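Local atomic coordinates of beta-galactosidase (Trichoderma reesei, PDB entry 3OG2), a protein that probably catalyses the hydrolysis of terminal non-reducing beta-D-galactose residues in beta-D-galactosides, as a member of glycoside hydrolase family 35. Residues A[77-82]-A[130-135]; A[126-131]-A[138-143]; A[785-790]-A[796-801]. All coordinates share one frame; numbering follows the deposited sequence. Where two conformers were deposited one is given.

Contact 1. Residues A[77-82]-A[130-135]. With NAG (2-acetamido-2-deoxy-beta-D-glucopyranose), chain E.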
loop_
_atom_site.group_PDB
_atom_site.type_symbol
_atom_site.label_atom_id
_atom_site.label_comp_id
_atom_site.label_asym_id
_atom_site.label_seq_id
_atom_site.Cartn_x
_atom_site.Cartn_y
_atom_site.Cartn_z
ATOM N N VAL A 77 -3.683 4.769 -10.458
ATOM C CA VAL A 77 -3.618 3.951 -11.682
ATOM C C VAL A 77 -2.245 4.167 -12.283
ATOM O O VAL A 77 -1.778 5.332 -12.303
ATOM C CB VAL A 77 -4.707 4.327 -12.691
ATOM C CG1 VAL A 77 -4.614 3.388 -13.892
ATOM C CG2 VAL A 77 -6.085 4.328 -12.060
ATOM N N ASP A 78 -1.574 3.101 -12.726
ATOM C CA ASP A 78 -0.220 3.193 -13.265
ATOM C C ASP A 78 -0.272 3.162 -14.780
ATOM O O ASP A 78 -0.482 2.098 -15.405
ATOM C CB ASP A 78 0.589 2.017 -12.684
ATOM C CG ASP A 78 2.023 2.041 -13.094
ATOM O OD1 ASP A 78 2.484 2.872 -13.898
ATOM O OD2 ASP A 78 2.797 1.149 -12.565
ATOM N N TRP A 79 -0.051 4.330 -15.390
ATOM C CA TRP A 79 -0.132 4.484 -16.851
ATOM C C TRP A 79 0.806 3.496 -17.540
ATOM O O TRP A 79 0.435 2.919 -18.582
ATOM C CB TRP A 79 0.239 5.958 -17.142
ATOM C CG TRP A 79 0.338 6.357 -18.574
ATOM C CD1 TRP A 79 -0.078 5.702 -19.733
ATOM C CD2 TRP A 79 0.926 7.592 -19.023
ATOM N NE1 TRP A 79 0.224 6.460 -20.830
ATOM C CE2 TRP A 79 0.842 7.624 -20.431
ATOM C CE3 TRP A 79 1.517 8.665 -18.364
ATOM C CZ2 TRP A 79 1.322 8.684 -21.183
ATOM C CZ3 TRP A 79 1.999 9.724 -19.094
ATOM C CH2 TRP A 79 1.898 9.720 -20.497
ATOM N N ALA A 80 2.004 3.298 -17.023
ATOM C CA ALA A 80 3.016 2.455 -17.680
ATOM C C ALA A 80 2.489 1.028 -17.907
ATOM O O ALA A 80 2.964 0.361 -18.825
ATOM C CB ALA A 80 4.287 2.392 -16.836
ATOM N N LEU A 81 1.529 0.565 -17.078
ATOM C CA LEU A 81 0.965 -0.795 -17.310
ATOM C C LEU A 81 -0.150 -0.815 -18.332
ATOM O O LEU A 81 -0.424 -1.907 -18.853
ATOM C CB LEU A 81 0.450 -1.337 -15.959
ATOM C CG LEU A 81 1.592 -1.637 -14.943
ATOM C CD1 LEU A 81 0.951 -1.940 -13.586
ATOM C CD2 LEU A 81 2.435 -2.790 -15.430
ATOM N N LEU A 82 -0.785 0.357 -18.557
ATOM C CA LEU A 82 -1.978 0.383 -19.413
ATOM C C LEU A 82 -1.720 0.920 -20.785
ATOM O O LEU A 82 -2.597 0.789 -21.657
ATOM C CB LEU A 82 -3.048 1.261 -18.731
ATOM C CG LEU A 82 -3.371 0.843 -17.300
ATOM C CD1 LEU A 82 -4.615 1.598 -16.830
ATOM C CD2 LEU A 82 -3.618 -0.659 -17.164
ATOM N N GLY A 130 8.058 4.070 -20.345
ATOM C CA GLY A 130 9.443 4.349 -20.734
ATOM C C GLY A 130 9.558 5.053 -22.092
ATOM O O GLY A 130 10.597 5.679 -22.350
ATOM N N TRP A 131 8.515 4.940 -22.948
ATOM C CA TRP A 131 8.599 5.695 -24.200
ATOM C C TRP A 131 8.536 7.202 -24.011
ATOM O O TRP A 131 8.863 7.912 -24.979
ATOM C CB TRP A 131 7.551 5.172 -25.159
ATOM C CG TRP A 131 6.148 4.959 -24.703
ATOM C CD1 TRP A 131 5.608 3.801 -24.287
ATOM C CD2 TRP A 131 5.111 5.943 -24.681
ATOM N NE1 TRP A 131 4.295 3.954 -23.972
ATOM C CE2 TRP A 131 3.951 5.259 -24.208
ATOM C CE3 TRP A 131 5.013 7.308 -25.010
ATOM C CZ2 TRP A 131 2.706 5.875 -24.036
ATOM C CZ3 TRP A 131 3.757 7.895 -24.825
ATOM C CH2 TRP A 131 2.634 7.188 -24.353
ATOM N N LEU A 132 8.234 7.704 -22.808
ATOM C CA LEU A 132 8.398 9.153 -22.598
ATOM C C LEU A 132 9.855 9.550 -22.592
ATOM O O LEU A 132 10.169 10.736 -22.687
ATOM C CB LEU A 132 7.711 9.580 -21.302
ATOM C CG LEU A 132 6.186 9.729 -21.390
ATOM C CD1 LEU A 132 5.700 10.393 -20.088
ATOM C CD2 LEU A 132 5.556 10.419 -22.565
ATOM N N GLN A 133 10.827 8.595 -22.484
ATOM C CA GLN A 133 12.201 8.992 -22.682
ATOM C C GLN A 133 12.453 9.509 -24.103
ATOM O O GLN A 133 13.434 10.228 -24.280
ATOM C CB GLN A 133 13.166 7.818 -22.404
ATOM C CG GLN A 133 13.028 7.260 -20.993
ATOM C CD GLN A 133 14.282 6.613 -20.471
ATOM O OE1 GLN A 133 15.170 6.209 -21.267
ATOM N NE2 GLN A 133 14.426 6.449 -19.141
ATOM N N ARG A 134 11.570 9.196 -25.047
ATOM C CA ARG A 134 11.731 9.660 -26.400
ATOM C C ARG A 134 10.954 10.956 -26.664
ATOM O O ARG A 134 10.868 11.424 -27.799
ATOM C CB ARG A 134 11.233 8.588 -27.372
ATOM C CG ARG A 134 12.029 7.287 -27.174
ATOM C CD ARG A 134 11.835 6.362 -28.365
ATOM N NE ARG A 134 10.452 6.049 -28.747
ATOM C CZ ARG A 134 9.764 4.993 -28.285
ATOM N NH1 ARG A 134 10.328 4.146 -27.407
ATOM N NH2 ARG A 134 8.521 4.736 -28.696
ATOM N N VAL A 135 10.369 11.562 -25.634
ATOM C CA VAL A 135 9.689 12.866 -25.771
ATOM C C VAL A 135 10.659 13.936 -25.366
ATOM O O VAL A 135 11.148 13.946 -24.243
ATOM C CB VAL A 135 8.437 12.850 -24.875
ATOM C CG1 VAL A 135 7.812 14.241 -24.841
ATOM C CG2 VAL A 135 7.432 11.840 -25.404
HETATM C C1 NAG E . 11.642 11.747 -31.924
HETATM C C2 NAG E . 10.767 10.532 -32.284
HETATM C C3 NAG E . 9.972 10.703 -33.567
HETATM C C4 NAG E . 9.217 12.045 -33.625
HETATM C C5 NAG E . 10.193 13.151 -33.189
HETATM C C6 NAG E . 9.495 14.515 -33.232
HETATM C C7 NAG E . 11.095 8.188 -31.615
HETATM C C8 NAG E . 11.746 6.914 -32.124
HETATM N N2 NAG E . 11.462 9.278 -32.296
HETATM O O3 NAG E . 9.049 9.641 -33.777
HETATM O O4 NAG E . 8.775 12.257 -34.971
HETATM O O5 NAG E . 10.719 12.851 -31.875
HETATM O O6 NAG E . 10.376 15.613 -33.286
HETATM O O7 NAG E . 10.079 8.061 -30.913
#
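The six-membered ring of Trp79 meets Trp131 and Leu132 at once, and these three buried side chains make up the tight part of the contact. Trp79 CZ2 lies 3.7 Å from Trp131 CH2, the two six-membered rings meeting obliquely with their planes at 87°. Beside it, Leu132 CD1 sits 3.9 Å from Trp79 CH2 and just as near CZ3, the methyl meeting the outer end of the indole obliquely. Trp79 CB points towards residues 130-135, and with CG anti to the backbone N (chi1 175°) the six-membered ring reaches the two partners. Both indole nitrogens bond to Glu83, NE1 of Trp79 to its OE1 and NE1 of Trp131 to its backbone O, which limits how far either ring can turn; Tyr153 of helix 144-163 stacks on Trp79. In the TIM barrel, residues 77-82 follow strand 72-76, and the 3-10 segment 130-134 belongs to the long connection from the adjacent parallel strand 110-116 to helix 144-163, so the contact joins two successive beta-alpha loops. The solvent side begins at Arg134, which is partly exposed. Its chain bends at chi3 and presents the edge of the guanidinium to the N-linked sugar of Asn689: Arg134 NE donates to NAG O7 over 3.0 Å at 150°, with O7 in the guanidinium plane. Arg134 NH1 forms a salt bridge with Glu830, while Lys136 NZ supplies the sugar with another hydrogen bond.

Contact 2. Residues A[126-131]-A[138-143]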
loop_
_atom_site.group_PDB
_atom_site.type_symbol
_atom_site.label_atom_id
_atom_site.label_comp_id
_atom_site.label_asym_id
_atom_site.label_seq_id
_atom_site.Cartn_x
_atom_site.Cartn_y
_atom_site.Cartn_z
ATOM N N GLY A 126 7.646 6.572 -12.062
ATOM C CA GLY A 126 6.593 7.282 -11.389
ATOM C C GLY A 126 5.250 7.175 -12.143
ATOM O O GLY A 126 4.378 8.038 -11.928
ATOM N N GLY A 127 5.085 6.128 -12.919
ATOM C CA GLY A 127 3.867 5.902 -13.700
ATOM C C GLY A 127 4.093 6.195 -15.169
ATOM O O GLY A 127 3.323 5.724 -16.028
ATOM N N PHE A 128 5.116 6.976 -15.521
ATOM C CA PHE A 128 5.327 7.317 -16.917
ATOM C C PHE A 128 5.844 6.097 -17.694
ATOM O O PHE A 128 6.869 5.529 -17.286
ATOM C CB PHE A 128 6.395 8.429 -17.023
ATOM C CG PHE A 128 5.903 9.811 -16.617
ATOM C CD1 PHE A 128 4.561 10.160 -16.648
ATOM C CD2 PHE A 128 6.874 10.751 -16.231
ATOM C CE1 PHE A 128 4.160 11.476 -16.325
ATOM C CE2 PHE A 128 6.442 12.050 -15.948
ATOM C CZ PHE A 128 5.114 12.421 -16.025
ATOM N N PRO A 129 5.230 5.741 -18.810
ATOM C CA PRO A 129 5.791 4.676 -19.648
ATOM C C PRO A 129 7.192 5.070 -20.149
ATOM O O PRO A 129 7.522 6.249 -20.403
ATOM C CB PRO A 129 4.853 4.595 -20.846
ATOM C CG PRO A 129 3.560 5.195 -20.325
ATOM C CD PRO A 129 3.992 6.290 -19.377
ATOM N N GLY A 130 8.058 4.070 -20.345
ATOM C CA GLY A 130 9.443 4.349 -20.734
ATOM C C GLY A 130 9.558 5.053 -22.092
ATOM O O GLY A 130 10.597 5.679 -22.350
ATOM N N TRP A 131 8.515 4.940 -22.948
ATOM C CA TRP A 131 8.599 5.695 -24.200
ATOM C C TRP A 131 8.536 7.202 -24.011
ATOM O O TRP A 131 8.863 7.912 -24.979
ATOM C CB TRP A 131 7.551 5.172 -25.159
ATOM C CG TRP A 131 6.148 4.959 -24.703
ATOM C CD1 TRP A 131 5.608 3.801 -24.287
ATOM C CD2 TRP A 131 5.111 5.943 -24.681
ATOM N NE1 TRP A 131 4.295 3.954 -23.972
ATOM C CE2 TRP A 131 3.951 5.259 -24.208
ATOM C CE3 TRP A 131 5.013 7.308 -25.010
ATOM C CZ2 TRP A 131 2.706 5.875 -24.036
ATOM C CZ3 TRP A 131 3.757 7.895 -24.825
ATOM C CH2 TRP A 131 2.634 7.188 -24.353
ATOM N N LYS A 138 10.032 18.911 -21.629
ATOM C CA LYS A 138 10.079 18.615 -20.209
ATOM C C LYS A 138 8.765 18.009 -19.695
ATOM O O LYS A 138 7.648 18.504 -19.957
ATOM C CB LYS A 138 10.373 19.888 -19.402
ATOM C CG LYS A 138 11.702 20.532 -19.765
ATOM C CD LYS A 138 12.863 19.804 -19.118
ATOM C CE LYS A 138 14.175 20.542 -19.343
ATOM N NZ LYS A 138 14.007 22.022 -19.376
ATOM N N LEU A 139 8.923 16.932 -18.932
ATOM C CA LEU A 139 7.757 16.225 -18.424
ATOM C C LEU A 139 7.060 17.028 -17.350
ATOM O O LEU A 139 7.720 17.790 -16.600
ATOM C CB LEU A 139 8.174 14.842 -17.867
ATOM C CG LEU A 139 9.034 14.017 -18.828
ATOM C CD1 LEU A 139 9.497 12.723 -18.179
ATOM C CD2 LEU A 139 8.371 13.757 -20.176
ATOM N N ARG A 140 5.732 16.890 -17.243
ATOM C CA ARG A 140 4.924 17.580 -16.237
ATOM C C ARG A 140 5.005 19.089 -16.460
ATOM O O ARG A 140 4.924 19.865 -15.510
ATOM C CB ARG A 140 5.314 17.257 -14.783
ATOM C CG ARG A 140 5.253 15.725 -14.538
ATOM C CD ARG A 140 5.738 15.369 -13.151
ATOM N NE ARG A 140 4.744 15.862 -12.151
ATOM C CZ ARG A 140 5.053 15.998 -10.849
ATOM N NH1 ARG A 140 6.288 15.706 -10.413
ATOM N NH2 ARG A 140 4.120 16.444 -10.035
ATOM N N THR A 141 5.102 19.486 -17.723
ATOM C CA THR A 141 4.946 20.900 -18.114
ATOM C C THR A 141 3.987 20.981 -19.282
ATOM O O THR A 141 3.562 19.934 -19.798
ATOM C CB THR A 141 6.273 21.532 -18.531
ATOM O OG1 THR A 141 6.668 21.051 -19.824
ATOM C CG2 THR A 141 7.383 21.267 -17.518
ATOM N N ASP A 142 3.699 22.211 -19.731
ATOM C CA ASP A 142 2.820 22.250 -20.931
ATOM C C ASP A 142 3.599 22.155 -22.237
ATOM O O ASP A 142 3.001 22.512 -23.266
ATOM C CB ASP A 142 1.869 23.443 -20.887
ATOM C CG ASP A 142 2.579 24.764 -20.669
ATOM O OD1 ASP A 142 3.745 24.783 -20.278
ATOM O OD2 ASP A 142 1.853 25.765 -20.927
ATOM N N ALA A 143 4.793 21.598 -22.250
ATOM C CA ALA A 143 5.467 21.240 -23.502
ATOM C C ALA A 143 4.473 20.374 -24.258
ATOM O O ALA A 143 3.969 19.374 -23.679
ATOM C CB ALA A 143 6.769 20.479 -23.296
#
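Phe128 meets Arg140 and Leu139 on a type II beta turn, Lys138 to Thr141, within the long beta-alpha loop that precedes helix 144-163 of the TIM barrel. Arg140 CG approaches the edge of the phenyl ring in its plane, 3.6 Å from Phe128 CZ. Leu139 comes in obliquely at the neighbouring corner, with its CB 3.8 Å from Phe128 CE2 and its CD1 3.8 Å from Phe128 CD2, the two side chains running past each other in opposite directions. Only the aliphatic start of Arg140 is used here. The chain turns about the CG-CD bond (chi3 69°) and carries the guanidinium to a salt bridge between NH2 and Glu178 OE1, while NH1 donates to Asn790 O. This places the Arg140 side chain about 5 Å from those of Asn179 and Glu180, both galactose-binding residues. Tyr118 meets the Phe128 ring and also touches Arg140. Behind this first shell, Thr141 fixes the turn: its OG1 donates to Lys138 O over 2.7 Å, from 33° out of the carbonyl plane. In addition, Ala143 N donates to Thr141 OG1 over 3.1 Å, nearly straight at 166°, which makes an ST turn just before the helix.

Contact 3. Residues A[785-790]-A[796-801]. With GLC (alpha-D-glucopyranose), chain C.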
loop_
_atom_site.group_PDB
_atom_site.type_symbol
_atom_site.label_atom_id
_atom_site.label_comp_id
_atom_site.label_asym_id
_atom_site.label_seq_id
_atom_site.Cartn_x
_atom_site.Cartn_y
_atom_site.Cartn_z
ATOM N N THR A 785 16.693 -1.972 -12.557
ATOM C CA THR A 785 15.773 -2.145 -11.409
ATOM C C THR A 785 14.574 -1.223 -11.567
ATOM O O THR A 785 13.814 -1.020 -10.617
ATOM C CB THR A 785 16.527 -1.894 -10.093
ATOM O OG1 THR A 785 17.212 -0.637 -10.267
ATOM C CG2 THR A 785 17.523 -3.028 -9.847
ATOM N N GLY A 786 14.358 -0.692 -12.753
ATOM C CA GLY A 786 13.160 0.128 -13.067
ATOM C C GLY A 786 13.583 1.485 -13.574
ATOM O O GLY A 786 14.791 1.809 -13.579
ATOM N N LEU A 787 12.653 2.302 -14.000
ATOM C CA LEU A 787 12.964 3.671 -14.416
ATOM C C LEU A 787 12.730 4.596 -13.227
ATOM O O LEU A 787 11.856 4.326 -12.360
ATOM C CB LEU A 787 12.030 4.065 -15.576
ATOM C CG LEU A 787 12.147 3.098 -16.769
ATOM C CD1 LEU A 787 11.258 3.567 -17.914
ATOM C CD2 LEU A 787 13.603 2.976 -17.218
ATOM N N ASP A 788 13.532 5.642 -13.141
ATOM C CA ASP A 788 13.431 6.529 -11.994
ATOM C C ASP A 788 12.118 7.329 -12.027
ATOM O O ASP A 788 11.503 7.527 -13.085
ATOM C CB ASP A 788 14.601 7.526 -11.985
ATOM C CG ASP A 788 15.940 6.846 -11.704
ATOM O OD1 ASP A 788 16.019 5.707 -11.171
ATOM O OD2 ASP A 788 17.001 7.460 -11.979
ATOM N N GLU A 789 11.727 7.808 -10.844
ATOM C CA GLU A 789 10.667 8.773 -10.689
ATOM C C GLU A 789 11.058 10.150 -11.227
ATOM O O GLU A 789 12.192 10.403 -11.666
ATOM C CB GLU A 789 10.282 8.869 -9.174
ATOM C CG GLU A 789 9.523 7.620 -8.732
ATOM C CD GLU A 789 9.314 7.612 -7.233
ATOM O OE1 GLU A 789 10.252 8.100 -6.486
ATOM O OE2 GLU A 789 8.266 7.141 -6.775
ATOM N N ASN A 790 10.048 11.044 -11.224
ATOM C CA ASN A 790 10.191 12.388 -11.789
ATOM C C ASN A 790 9.493 13.375 -10.874
ATOM O O ASN A 790 8.620 14.158 -11.261
ATOM C CB ASN A 790 9.575 12.416 -13.207
ATOM C CG ASN A 790 10.190 13.516 -14.052
ATOM O OD1 ASN A 790 11.069 13.224 -14.863
ATOM N ND2 ASN A 790 9.763 14.779 -13.906
ATOM N N ASP A 796 14.020 16.236 -15.559
ATOM C CA ASP A 796 13.474 15.064 -16.262
ATOM C C ASP A 796 14.129 13.776 -15.795
ATOM O O ASP A 796 14.570 12.971 -16.629
ATOM C CB ASP A 796 13.692 15.283 -17.769
ATOM C CG ASP A 796 12.619 16.065 -18.501
ATOM O OD1 ASP A 796 11.563 16.354 -17.929
ATOM O OD2 ASP A 796 12.844 16.420 -19.690
ATOM N N SER A 797 14.202 13.570 -14.473
ATOM C CA SER A 797 14.917 12.409 -13.968
ATOM C C SER A 797 14.375 11.070 -14.404
ATOM O O SER A 797 15.136 10.082 -14.445
ATOM C CB SER A 797 14.921 12.458 -12.421
ATOM O OG SER A 797 13.602 12.618 -11.927
ATOM N N MET A 798 13.091 10.989 -14.769
ATOM C CA MET A 798 12.579 9.689 -15.292
ATOM C C MET A 798 13.262 9.315 -16.600
ATOM O O MET A 798 13.267 8.142 -16.984
ATOM C CB MET A 798 11.054 9.817 -15.409
ATOM C CG MET A 798 10.433 8.635 -16.157
ATOM S SD MET A 798 10.244 9.056 -17.927
ATOM C CE MET A 798 9.989 7.382 -18.558
ATOM N N LYS A 799 13.854 10.313 -17.298
ATOM C CA LYS A 799 14.513 10.016 -18.570
ATOM C C LYS A 799 15.898 9.427 -18.385
ATOM O O LYS A 799 16.561 9.191 -19.405
ATOM C CB LYS A 799 14.595 11.303 -19.430
ATOM C CG LYS A 799 13.193 11.811 -19.817
ATOM C CD LYS A 799 13.344 12.998 -20.783
ATOM C CE LYS A 799 11.970 13.544 -21.158
ATOM N NZ LYS A 799 12.143 14.875 -21.854
ATOM N N ALA A 800 16.364 9.173 -17.146
ATOM C CA ALA A 800 17.676 8.531 -16.997
ATOM C C ALA A 800 17.699 7.213 -17.767
ATOM O O ALA A 800 16.859 6.354 -17.485
ATOM C CB ALA A 800 17.976 8.284 -15.535
ATOM N N PRO A 801 18.564 7.037 -18.737
ATOM C CA PRO A 801 18.491 5.823 -19.570
ATOM C C PRO A 801 18.969 4.578 -18.853
ATOM O O PRO A 801 19.591 4.606 -17.777
ATOM C CB PRO A 801 19.365 6.156 -20.774
ATOM C CG PRO A 801 20.212 7.263 -20.372
ATOM C CD PRO A 801 19.505 8.036 -19.249
HETATM C C1 GLC C . 14.292 9.874 -1.329
HETATM C C2 GLC C . 13.283 10.854 -0.780
HETATM C C3 GLC C . 11.920 10.902 -1.431
HETATM C C4 GLC C . 11.985 10.626 -2.923
HETATM C C5 GLC C . 12.779 9.316 -3.114
HETATM C C6 GLC C . 12.520 8.741 -4.453
HETATM O O2 GLC C . 13.106 10.653 0.606
HETATM O O3 GLC C . 11.374 12.188 -1.194
HETATM O O4 GLC C . 10.695 10.456 -3.482
HETATM O O5 GLC C . 14.112 9.530 -2.695
HETATM O O6 GLC C . 13.428 7.976 -5.154
HETATM O O HOH W 1 14.864 6.287 -15.547
HETATM O O HOH W 2 17.226 9.841 -12.616
HETATM O O HOH W 3 10.260 17.265 -15.640
#
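Beside the galactose-binding site, a loop of the all-beta part of the enzyme, between strands 775-782 and 803-811, doubles back on itself, bringing residues 785-790 against residues 796-801, which include a short 3-10 segment. Two hydrogen bonds join the two arms. Ser797 OG donates to Glu789 O over 2.6 Å, and Met798 N donates to Asn790 OD1 at 3.0 Å and 168°. Asn790 reaches that amide because its CG lies roughly anti to the backbone N (chi1 -155°); its side chain crosses that of Met798 at about a right angle. Asp788 O, buried with no conventional partner, receives a CA-H...O contact from Met798 CA at 3.3 Å. Further along, Leu787 CD1 rests 4.1 Å from Met798 CE, a looser apolar touch. Water threads the rest of the interface: one molecule accepts from Asp788 N and donates to both Met798 O and Ala800 O, while another links Asp788 OD2 to Ser797 O. The other carboxylate oxygen of Asp788 forms a salt bridge with Arg802. The extended Glu789 side chain lies beside the galactose site, its OE2 accepting from Glu122 N, and Glu789 OE1 lies 3.1 Å from C6 of a bound glucose. A third water spans Asn790 ND2 and Asp796 OD1. With an alanine at Asn790, Met798 N is likely to be left without its acceptor and this water without the ND2 that donates to it. Asp796 in turn holds Lys799 within its own arm, NZ forming a salt bridge 2.7 Å from Asp796 OD2, which it meets from above the carboxylate plane.

Overall arrangement
From the N terminus, contact 1 opens just after strand 72-76 and closes after 47 intervening residues, beyond strand 110-116. Contact 2 starts on the segment where contact 1 ends, sharing Gly130 and Trp131 with it, and ends at the start of helix 144-163; neither encloses the other, and Gly127 and Pro129 pack on Trp79. Contact 3 is a separate short loop far along the chain, between strands 775-782 and 803-811. It nevertheless lies against the other two: Gln133 NE2 bonds to Ala800 O, Lys799 NZ reaches Val135 O, and Leu139 N meets Asp796 OD1. Together they tie the long barrel loop of residues 126-143 to a later, all-beta part of the enzyme.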